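Local atomic coordinates of probable ribose-5-phosphate isomerase B (Mycoplasma genitalium, PDB entry 6MU0), a protein that probably catalyses the interconversion of ribulose 5-phosphate and ribose 5-phosphate in the non-oxidative stage of the pentose phosphate pathway. Residues V81-A86 and V115-S120; V40-N45 and F58-K63; I13-D18 and K26-H31. All coordinates share one frame; numbering follows the deposited sequence. Where two conformers were deposited one is given.

Contact 1 (V81-A86 and V115-S120); sequences VGVCMA and VLCLSS. With 5RP (ribulose-5-phosphate), chain B.
Cys117 of strand 115-117 pushes its side chain against Val83 and Cys84 in the first turn of helix 81-88. Its CB faces both, with Val83 CG2 3.9 Å from Cys117 CB and Cys84 CB only slightly farther. One bond on, the thiol turns beside its own backbone N (chi1 -59°) and lies alongside the helix backbone: Cys117 SG is 3.6 Å from Cys84 CA and 3.7 Å from Cys84 CB. Val83 CG2 stays in touch with the sulfur too, at 3.9 Å from Cys117 SG. Such packing, a helix laid on a parallel sheet, is basic to the alpha/beta fold of the LacAB/RpiB family. The start of the same helix serves the pocket. Gly82 N donates to ribulose-5-phosphate O1 over 3.1 Å, with an N-H...O angle of 142°, and Val83 N donates to the oxidised cysteine, 3-sulfinoalanine, at position 77. Cys84 SG, anti to its amide nitrogen, remains 4.4 Å from Cys117 SG. The two cysteines therefore form no disulfide, and no hydrogen bond joins these two segments: they meet through apolar contact, while the helix start spends amides on the ligand and on position 77.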
loop_
_atom_site.group_PDB
_atom_site.type_symbol
_atom_site.label_atom_id
_atom_site.label_comp_id
_atom_site.label_asym_id
_atom_site.label_seq_id
_atom_site.Cartn_x
_atom_site.Cartn_y
_atom_site.Cartn_z
ATOM N N VAL A 81 8.607 -7.143 -0.961
ATOM C CA VAL A 81 8.504 -8.071 0.165
ATOM C C VAL A 81 8.751 -7.372 1.495
ATOM O O VAL A 81 8.013 -7.582 2.463
ATOM C CB VAL A 81 9.470 -9.250 -0.027
ATOM C CG1 VAL A 81 9.591 -10.055 1.263
ATOM C CG2 VAL A 81 9.018 -10.128 -1.169
ATOM N N GLY A 82 9.831 -6.596 1.584
ATOM C CA GLY A 82 10.226 -6.044 2.869
ATOM C C GLY A 82 9.200 -5.091 3.447
ATOM O O GLY A 82 8.839 -5.182 4.628
ATOM N N VAL A 83 8.710 -4.162 2.621
ATOM C CA VAL A 83 7.688 -3.234 3.095
ATOM C C VAL A 83 6.409 -3.967 3.459
ATOM O O VAL A 83 5.681 -3.538 4.360
ATOM C CB VAL A 83 7.420 -2.105 2.077
ATOM C CG1 VAL A 83 8.642 -1.216 1.903
ATOM C CG2 VAL A 83 6.922 -2.659 0.735
ATOM N N CYS A 84 6.112 -5.080 2.778
ATOM C CA CYS A 84 4.925 -5.866 3.104
ATOM C C CYS A 84 5.067 -6.538 4.467
ATOM O O CYS A 84 4.134 -6.508 5.280
ATOM C CB CYS A 84 4.671 -6.885 1.991
ATOM S SG CYS A 84 3.240 -7.919 2.201
ATOM N N MET A 85 6.228 -7.154 4.733
ATOM C CA MET A 85 6.479 -7.741 6.051
ATOM C C MET A 85 6.338 -6.695 7.141
ATOM O O MET A 85 5.668 -6.912 8.161
ATOM C CB MET A 85 7.907 -8.285 6.122
ATOM C CG MET A 85 8.219 -9.491 5.277
ATOM S SD MET A 85 9.989 -9.827 5.390
ATOM C CE MET A 85 10.084 -11.424 4.581
ATOM N N ALA A 86 6.993 -5.553 6.946
ATOM C CA ALA A 86 7.000 -4.504 7.956
ATOM C C ALA A 86 5.608 -3.921 8.164
ATOM O O ALA A 86 5.136 -3.809 9.303
ATOM C CB ALA A 86 7.989 -3.412 7.549
ATOM N N VAL A 115 -3.022 -1.424 2.543
ATOM C CA VAL A 115 -1.698 -1.030 2.091
ATOM C C VAL A 115 -1.339 -1.893 0.890
ATOM O O VAL A 115 -1.441 -3.128 0.946
ATOM C CB VAL A 115 -0.637 -1.149 3.203
ATOM C CG1 VAL A 115 0.770 -0.910 2.653
ATOM C CG2 VAL A 115 -0.930 -0.164 4.339
ATOM N N LEU A 116 -0.953 -1.235 -0.199
ATOM C CA LEU A 116 -0.552 -1.868 -1.442
ATOM C C LEU A 116 0.965 -1.789 -1.533
ATOM O O LEU A 116 1.536 -0.695 -1.458
ATOM C CB LEU A 116 -1.192 -1.109 -2.604
ATOM C CG LEU A 116 -0.770 -1.526 -4.007
ATOM C CD1 LEU A 116 -1.192 -2.954 -4.311
ATOM C CD2 LEU A 116 -1.367 -0.545 -5.011
ATOM N N CYS A 117 1.610 -2.944 -1.697
ATOM C CA CYS A 117 3.060 -3.052 -1.778
ATOM C C CYS A 117 3.459 -3.429 -3.197
ATOM O O CYS A 117 2.872 -4.348 -3.789
ATOM C CB CYS A 117 3.576 -4.092 -0.786
ATOM S SG CYS A 117 3.132 -3.678 0.926
ATOM N N LEU A 118 4.461 -2.720 -3.724
ATOM C CA LEU A 118 4.848 -2.780 -5.124
ATOM C C LEU A 118 6.352 -2.984 -5.247
ATOM O O LEU A 118 7.135 -2.570 -4.382
ATOM C CB LEU A 118 4.508 -1.469 -5.845
ATOM C CG LEU A 118 3.053 -1.012 -5.780
ATOM C CD1 LEU A 118 2.896 0.360 -6.405
ATOM C CD2 LEU A 118 2.138 -2.017 -6.452
ATOM N N SER A 119 6.735 -3.590 -6.364
ATOM C CA SER A 119 8.122 -3.830 -6.735
ATOM C C SER A 119 8.631 -2.745 -7.679
ATOM O O SER A 119 8.035 -2.505 -8.735
ATOM C CB SER A 119 8.207 -5.173 -7.455
ATOM O OG SER A 119 9.481 -5.374 -8.042
ATOM N N SER A 120 9.770 -2.148 -7.335
ATOM C CA SER A 120 10.437 -1.186 -8.199
ATOM C C SER A 120 11.389 -1.834 -9.197
ATOM O O SER A 120 11.675 -1.226 -10.233
ATOM C CB SER A 120 11.251 -0.212 -7.351
ATOM O OG SER A 120 12.209 -0.937 -6.611
HETATM C C2 5RP B . 13.333 -5.396 0.242
HETATM C C3 5RP B . 13.903 -4.808 -1.033
HETATM C C5 5RP B . 14.866 -3.618 -0.892
HETATM O O13 5RP B . 14.482 -2.560 -1.749
HETATM C C6 5RP B . 16.230 -4.187 -1.289
HETATM O O14 5RP B . 16.550 -5.252 -0.396
HETATM C C7 5RP B . 17.321 -3.139 -1.270
HETATM O O8 5RP B . 18.489 -3.711 -1.886
HETATM P P9 5RP B . 19.839 -2.848 -1.967
HETATM O O12 5RP B . 20.825 -3.742 -2.663
HETATM O O11 5RP B . 19.512 -1.585 -2.756
HETATM O O10 5RP B . 20.245 -2.493 -0.549
HETATM O O4 5RP B . 13.669 -5.267 -2.131
HETATM O O1 5RP B . 12.470 -6.488 -0.052
#

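Contact 2 (V40-N45 and F58-K63); sequences VDLGPN and FLVADK
Leu42 reaches helix 53-66 because its CG stands beside the backbone N (chi1 -62°) and its chain then runs on extended (chi2 179°), carrying CD1 out to Leu59, Val60 and Lys63. The methyl settles over the helix backbone as well as its side chains, with Leu42 CD1 3.6 Å from Leu59 O. On the flanks, Leu42 CD1 is 4.0 Å from Val60 CG2 and 4.1 Å from Leu59 CB, while the Lys63 chain closes the third side with CG 4.2 Å from Leu42 CD1. Leu59 answers in the reverse direction: its own CD1 comes to 3.8 Å from Leu42 O. The exchange is therefore reciprocal, each leucine setting a methyl against the other's backbone carbonyl oxygen.

In the fold, this is the place where a beta-alpha-beta crossover leaves the sheet. Strand 38-41 is an outer strand of the parallel sheet within the chain, and helix 53-66 carries the chain past strand 12-16 to strand 72-75. Val60 also packs on Ala16 of the intervening strand.

Behind Leu42 the chain is shaped by an Asx turn. Gly43 N donates to Asp41 OD1 over 2.9 Å, meeting the oxygen on its anti side and 29° out of the carboxylate plane. The same OD1 takes part in a salt bridge with Lys25, so two partners limit rotation of the carboxylate. Lys25 also donates to Pro44 O, just after the cis peptide bond that joins Gly43 to Pro44.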
loop_
_atom_site.group_PDB
_atom_site.type_symbol
_atom_site.label_atom_id
_atom_site.label_comp_id
_atom_site.label_asym_id
_atom_site.label_seq_id
_atom_site.Cartn_x
_atom_site.Cartn_y
_atom_site.Cartn_z
ATOM N N VAL A 40 -0.207 11.819 0.118
ATOM C CA VAL A 40 0.751 12.286 1.112
ATOM C C VAL A 40 2.042 11.493 0.909
ATOM O O VAL A 40 2.133 10.331 1.321
ATOM C CB VAL A 40 0.214 12.107 2.536
ATOM C CG1 VAL A 40 1.101 12.812 3.535
ATOM C CG2 VAL A 40 -1.230 12.588 2.634
ATOM N N ASP A 41 3.046 12.118 0.291
ATOM C CA ASP A 41 4.349 11.497 0.065
ATOM C C ASP A 41 5.180 11.663 1.333
ATOM O O ASP A 41 5.584 12.779 1.680
ATOM C CB ASP A 41 4.991 12.183 -1.138
ATOM C CG ASP A 41 6.367 11.635 -1.501
ATOM O OD1 ASP A 41 6.961 10.825 -0.755
ATOM O OD2 ASP A 41 6.868 12.046 -2.564
ATOM N N LEU A 42 5.422 10.555 2.033
ATOM C CA LEU A 42 6.153 10.564 3.291
ATOM C C LEU A 42 7.649 10.369 3.110
ATOM O O LEU A 42 8.373 10.265 4.105
ATOM C CB LEU A 42 5.588 9.508 4.245
ATOM C CG LEU A 42 4.124 9.721 4.642
ATOM C CD1 LEU A 42 3.657 8.616 5.569
ATOM C CD2 LEU A 42 3.936 11.080 5.297
ATOM N N GLY A 43 8.132 10.329 1.875
ATOM C CA GLY A 43 9.546 10.254 1.616
ATOM C C GLY A 43 9.982 8.873 1.169
ATOM O O GLY A 43 9.175 7.943 1.055
ATOM N N PRO A 44 11.290 8.708 0.907
ATOM C CA PRO A 44 12.323 9.747 0.980
ATOM C C PRO A 44 12.198 10.776 -0.142
ATOM O O PRO A 44 11.582 10.524 -1.176
ATOM C CB PRO A 44 13.634 8.958 0.858
ATOM C CG PRO A 44 13.281 7.690 0.249
ATOM C CD PRO A 44 11.835 7.410 0.484
ATOM N N ASN A 45 12.788 11.944 0.091
ATOM C CA ASN A 45 12.702 13.071 -0.827
ATOM C C ASN A 45 13.986 13.288 -1.610
ATOM O O ASN A 45 14.048 14.184 -2.461
ATOM C CB ASN A 45 12.272 14.316 -0.052
ATOM C CG ASN A 45 10.973 14.077 0.679
ATOM O OD1 ASN A 45 10.036 13.518 0.106
ATOM N ND2 ASN A 45 10.924 14.418 1.957
ATOM N N PHE A 58 7.054 1.844 8.081
ATOM C CA PHE A 58 6.369 2.190 9.320
ATOM C C PHE A 58 5.779 3.597 9.280
ATOM O O PHE A 58 4.735 3.835 9.892
ATOM C CB PHE A 58 7.283 1.970 10.530
ATOM C CG PHE A 58 7.611 0.519 10.780
ATOM C CD1 PHE A 58 6.598 -0.430 10.836
ATOM C CD2 PHE A 58 8.922 0.097 10.932
ATOM C CE1 PHE A 58 6.885 -1.773 11.058
ATOM C CE2 PHE A 58 9.213 -1.250 11.144
ATOM C CZ PHE A 58 8.191 -2.180 11.193
ATOM N N LEU A 59 6.410 4.535 8.568
ATOM C CA LEU A 59 5.803 5.854 8.414
ATOM C C LEU A 59 4.417 5.743 7.795
ATOM O O LEU A 59 3.450 6.333 8.286
ATOM C CB LEU A 59 6.687 6.752 7.552
ATOM C CG LEU A 59 7.964 7.290 8.194
ATOM C CD1 LEU A 59 8.710 8.138 7.176
ATOM C CD2 LEU A 59 7.677 8.095 9.459
ATOM N N VAL A 60 4.302 4.988 6.703
ATOM C CA VAL A 60 3.014 4.827 6.034
ATOM C C VAL A 60 2.058 4.022 6.901
ATOM O O VAL A 60 0.899 4.400 7.098
ATOM C CB VAL A 60 3.214 4.160 4.661
ATOM C CG1 VAL A 60 1.892 3.640 4.115
ATOM C CG2 VAL A 60 3.846 5.130 3.685
ATOM N N ALA A 61 2.517 2.867 7.388
ATOM C CA ALA A 61 1.619 1.959 8.087
ATOM C C ALA A 61 1.106 2.565 9.388
ATOM O O ALA A 61 -0.061 2.367 9.750
ATOM C CB ALA A 61 2.316 0.628 8.336
ATOM N N ASP A 62 1.953 3.310 10.106
ATOM C CA ASP A 62 1.485 3.960 11.324
ATOM C C ASP A 62 0.412 5.002 11.032
ATOM O O ASP A 62 -0.477 5.211 11.860
ATOM C CB ASP A 62 2.656 4.571 12.098
ATOM C CG ASP A 62 3.439 3.542 12.903
ATOM O OD1 ASP A 62 2.879 2.483 13.259
ATOM O OD2 ASP A 62 4.625 3.808 13.198
ATOM N N LYS A 63 0.467 5.662 9.867
ATOM C CA LYS A 63 -0.614 6.574 9.493
ATOM C C LYS A 63 -1.892 5.805 9.187
ATOM O O LYS A 63 -2.979 6.171 9.655
ATOM C CB LYS A 63 -0.208 7.436 8.296
ATOM C CG LYS A 63 0.800 8.517 8.605
ATOM C CD LYS A 63 0.193 9.612 9.462
ATOM C CE LYS A 63 1.162 10.770 9.621
ATOM N NZ LYS A 63 0.578 11.857 10.449
#

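Contact 3 (I13-D18 and K26-H31); sequences IFIASD and KIISEH. With 5RP (ribulose-5-phosphate), chain B.
Ile15 and Ile28 meet through branched aliphatic chains alone; of the flat groups nearby, one is in strand 12-16 and one just beyond it. The first is the ring of Phe14: the CB and CG methylenes of Lys63 lie over one face, Val40 CG2 sits on the opposite side, well off the ring centre and past the rim, and Leu42 CD1 comes to the ring's edge near Phe14 CD1. The second is the carboxylate of Asp18, whose two oxygens have different partners. Asp18 OD2 accepts from O13 of ribulose-5-phosphate over a short 2.6 Å, while OD1 is hydrogen-bonded to Thr20 OG1, which helps to fix the rotation of the group. The Asp18 carbonyl has a partner too: Ser17 OG donates to Asp18 O over 2.8 Å from a position tilted 24° from the carbonyl plane.

These elements belong to the first beta-alpha-beta unit of the chain, in which strand 12-16 leads through the substrate-binding loop into helix 22-34 and on to strand 38-41. The helix lies against the sheet, and Ile15 makes the contacts between these two segments. With CG1 anti to the amide nitrogen (chi1 -173°), the chain extends to the helix and brings its CD1 to 3.7 Å from Ile28 CG2. The Ile28 branch point is nearly as close, with its CB 3.9 Å from Ile15 CD1. The two side chains run at a slant to one another, the end of one resting on the branch of the other. A looser touch is made by the second arm of Ile15, whose CG2 is 4.5 Å from Ser29 CB. Farther out, Ile28 also packs on Ile129 of helix 125-137, which covers the sheet beside helix 22-34.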
loop_
_atom_site.group_PDB
_atom_site.type_symbol
_atom_site.label_atom_id
_atom_site.label_comp_id
_atom_site.label_asym_id
_atom_site.label_seq_id
_atom_site.Cartn_x
_atom_site.Cartn_y
_atom_site.Cartn_z
ATOM N N ILE A 13 -4.256 8.957 1.068
ATOM C CA ILE A 13 -3.351 7.906 0.606
ATOM C C ILE A 13 -1.937 8.329 0.971
ATOM O O ILE A 13 -1.465 9.381 0.523
ATOM C CB ILE A 13 -3.457 7.688 -0.911
ATOM C CG1 ILE A 13 -4.894 7.335 -1.308
ATOM C CG2 ILE A 13 -2.478 6.596 -1.366
ATOM C CD1 ILE A 13 -5.105 7.225 -2.811
ATOM N N PHE A 14 -1.262 7.518 1.778
ATOM C CA PHE A 14 0.111 7.777 2.193
ATOM C C PHE A 14 1.035 6.898 1.363
ATOM O O PHE A 14 0.806 5.691 1.251
ATOM C CB PHE A 14 0.277 7.453 3.678
ATOM C CG PHE A 14 -0.624 8.266 4.569
ATOM C CD1 PHE A 14 -0.227 9.526 5.012
ATOM C CD2 PHE A 14 -1.883 7.802 4.930
ATOM C CE1 PHE A 14 -1.054 10.293 5.821
ATOM C CE2 PHE A 14 -2.710 8.573 5.743
ATOM C CZ PHE A 14 -2.293 9.814 6.177
ATOM N N ILE A 15 2.078 7.492 0.790
ATOM C CA ILE A 15 2.987 6.770 -0.093
ATOM C C ILE A 15 4.425 6.986 0.355
ATOM O O ILE A 15 4.816 8.094 0.739
ATOM C CB ILE A 15 2.776 7.154 -1.577
ATOM C CG1 ILE A 15 3.620 6.268 -2.499
ATOM C CG2 ILE A 15 3.034 8.628 -1.832
ATOM C CD1 ILE A 15 3.207 6.336 -3.961
ATOM N N ALA A 16 5.214 5.917 0.303
ATOM C CA ALA A 16 6.635 5.993 0.596
ATOM C C ALA A 16 7.354 4.865 -0.131
ATOM O O ALA A 16 6.735 3.942 -0.667
ATOM C CB ALA A 16 6.921 5.952 2.098
ATOM N N SER A 17 8.681 4.930 -0.117
ATOM C CA SER A 17 9.500 3.901 -0.740
ATOM C C SER A 17 10.811 3.812 0.020
ATOM O O SER A 17 11.035 4.537 0.990
ATOM C CB SER A 17 9.765 4.236 -2.212
ATOM O OG SER A 17 10.629 5.354 -2.352
ATOM N N ASP A 18 11.696 2.922 -0.421
ATOM C CA ASP A 18 13.105 3.103 -0.118
ATOM C C ASP A 18 13.797 3.730 -1.326
ATOM O O ASP A 18 13.151 4.168 -2.289
ATOM C CB ASP A 18 13.768 1.813 0.380
ATOM C CG ASP A 18 13.967 0.770 -0.712
ATOM O OD1 ASP A 18 13.510 0.988 -1.858
ATOM O OD2 ASP A 18 14.583 -0.284 -0.401
ATOM N N LYS A 26 7.128 9.235 -7.371
ATOM C CA LYS A 26 6.645 10.508 -7.910
ATOM C C LYS A 26 5.611 10.290 -9.008
ATOM O O LYS A 26 4.606 11.008 -9.074
ATOM C CB LYS A 26 7.786 11.384 -8.432
ATOM C CG LYS A 26 7.252 12.703 -9.025
ATOM C CD LYS A 26 8.326 13.672 -9.496
ATOM C CE LYS A 26 7.685 14.932 -10.086
ATOM N NZ LYS A 26 8.707 15.918 -10.533
ATOM N N ILE A 27 5.851 9.326 -9.901
ATOM C CA ILE A 27 4.879 9.026 -10.948
ATOM C C ILE A 27 3.517 8.704 -10.342
ATOM O O ILE A 27 2.485 9.239 -10.764
ATOM C CB ILE A 27 5.387 7.879 -11.840
ATOM C CG1 ILE A 27 6.603 8.324 -12.650
ATOM C CG2 ILE A 27 4.271 7.386 -12.753
ATOM C CD1 ILE A 27 7.310 7.188 -13.376
ATOM N N ILE A 28 3.486 7.799 -9.360
ATOM C CA ILE A 28 2.213 7.413 -8.753
ATOM C C ILE A 28 1.578 8.590 -8.023
ATOM O O ILE A 28 0.374 8.855 -8.159
ATOM C CB ILE A 28 2.402 6.212 -7.814
ATOM C CG1 ILE A 28 2.810 4.968 -8.599
ATOM C CG2 ILE A 28 1.128 5.980 -7.022
ATOM C CD1 ILE A 28 3.216 3.814 -7.704
ATOM N N SER A 29 2.373 9.316 -7.233
ATOM C CA SER A 29 1.822 10.416 -6.451
ATOM C C SER A 29 1.177 11.464 -7.351
ATOM O O SER A 29 0.044 11.894 -7.109
ATOM C CB SER A 29 2.916 11.033 -5.584
ATOM O OG SER A 29 2.408 12.133 -4.862
ATOM N N GLU A 30 1.883 11.881 -8.400
ATOM C CA GLU A 30 1.337 12.905 -9.284
ATOM C C GLU A 30 0.149 12.383 -10.088
ATOM O O GLU A 30 -0.812 13.123 -10.337
ATOM C CB GLU A 30 2.438 13.469 -10.180
ATOM C CG GLU A 30 3.521 14.214 -9.407
ATOM C CD GLU A 30 3.028 15.491 -8.722
ATOM O OE1 GLU A 30 2.045 16.108 -9.191
ATOM O OE2 GLU A 30 3.650 15.894 -7.715
ATOM N N HIS A 31 0.200 11.116 -10.505
ATOM C CA HIS A 31 -0.935 10.489 -11.178
ATOM C C HIS A 31 -2.192 10.564 -10.315
ATOM O O HIS A 31 -3.274 10.954 -10.783
ATOM C CB HIS A 31 -0.543 9.039 -11.475
ATOM C CG HIS A 31 -1.656 8.171 -11.961
ATOM N ND1 HIS A 31 -2.125 8.209 -13.255
ATOM C CD2 HIS A 31 -2.345 7.187 -11.338
ATOM C CE1 HIS A 31 -3.079 7.306 -13.397
ATOM N NE2 HIS A 31 -3.230 6.670 -12.249
HETATM C C2 5RP B . 13.333 -5.396 0.242
HETATM C C3 5RP B . 13.903 -4.808 -1.033
HETATM C C5 5RP B . 14.866 -3.618 -0.892
HETATM O O13 5RP B . 14.482 -2.560 -1.749
HETATM C C6 5RP B . 16.230 -4.187 -1.289
HETATM O O14 5RP B . 16.550 -5.252 -0.396
HETATM C C7 5RP B . 17.321 -3.139 -1.270
HETATM O O8 5RP B . 18.489 -3.711 -1.886
HETATM P P9 5RP B . 19.839 -2.848 -1.967
HETATM O O12 5RP B . 20.825 -3.742 -2.663
HETATM O O11 5RP B . 19.512 -1.585 -2.756
HETATM O O10 5RP B . 20.245 -2.493 -0.549
HETATM O O4 5RP B . 13.669 -5.267 -2.131
HETATM O O1 5RP B . 12.470 -6.488 -0.052
#

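How the contacts relate
Along the chain, contact 3 closes first, then contact 2, then contact 1, and all three join helices to one parallel sheet. Contacts 2 and 3 are the nearest pair, their centres about 9 Å apart, because strands 38-41 and 12-16 are neighbours; Val40 N and Leu42 N probably donate hydrogen bonds to Ile13 O and Ile15 O. The centre of contact 1 lies about 13 Å from each of the others. It meets contact 2 where Phe58 packs on Ala86, and contact 3 where Leu118 packs on Ile28. Contacts 1 and 3 both reach ribulose-5-phosphate, so the loop after strand 12-16 and the start of helix 81-88 bring separate parts of the sequence together around one substrate.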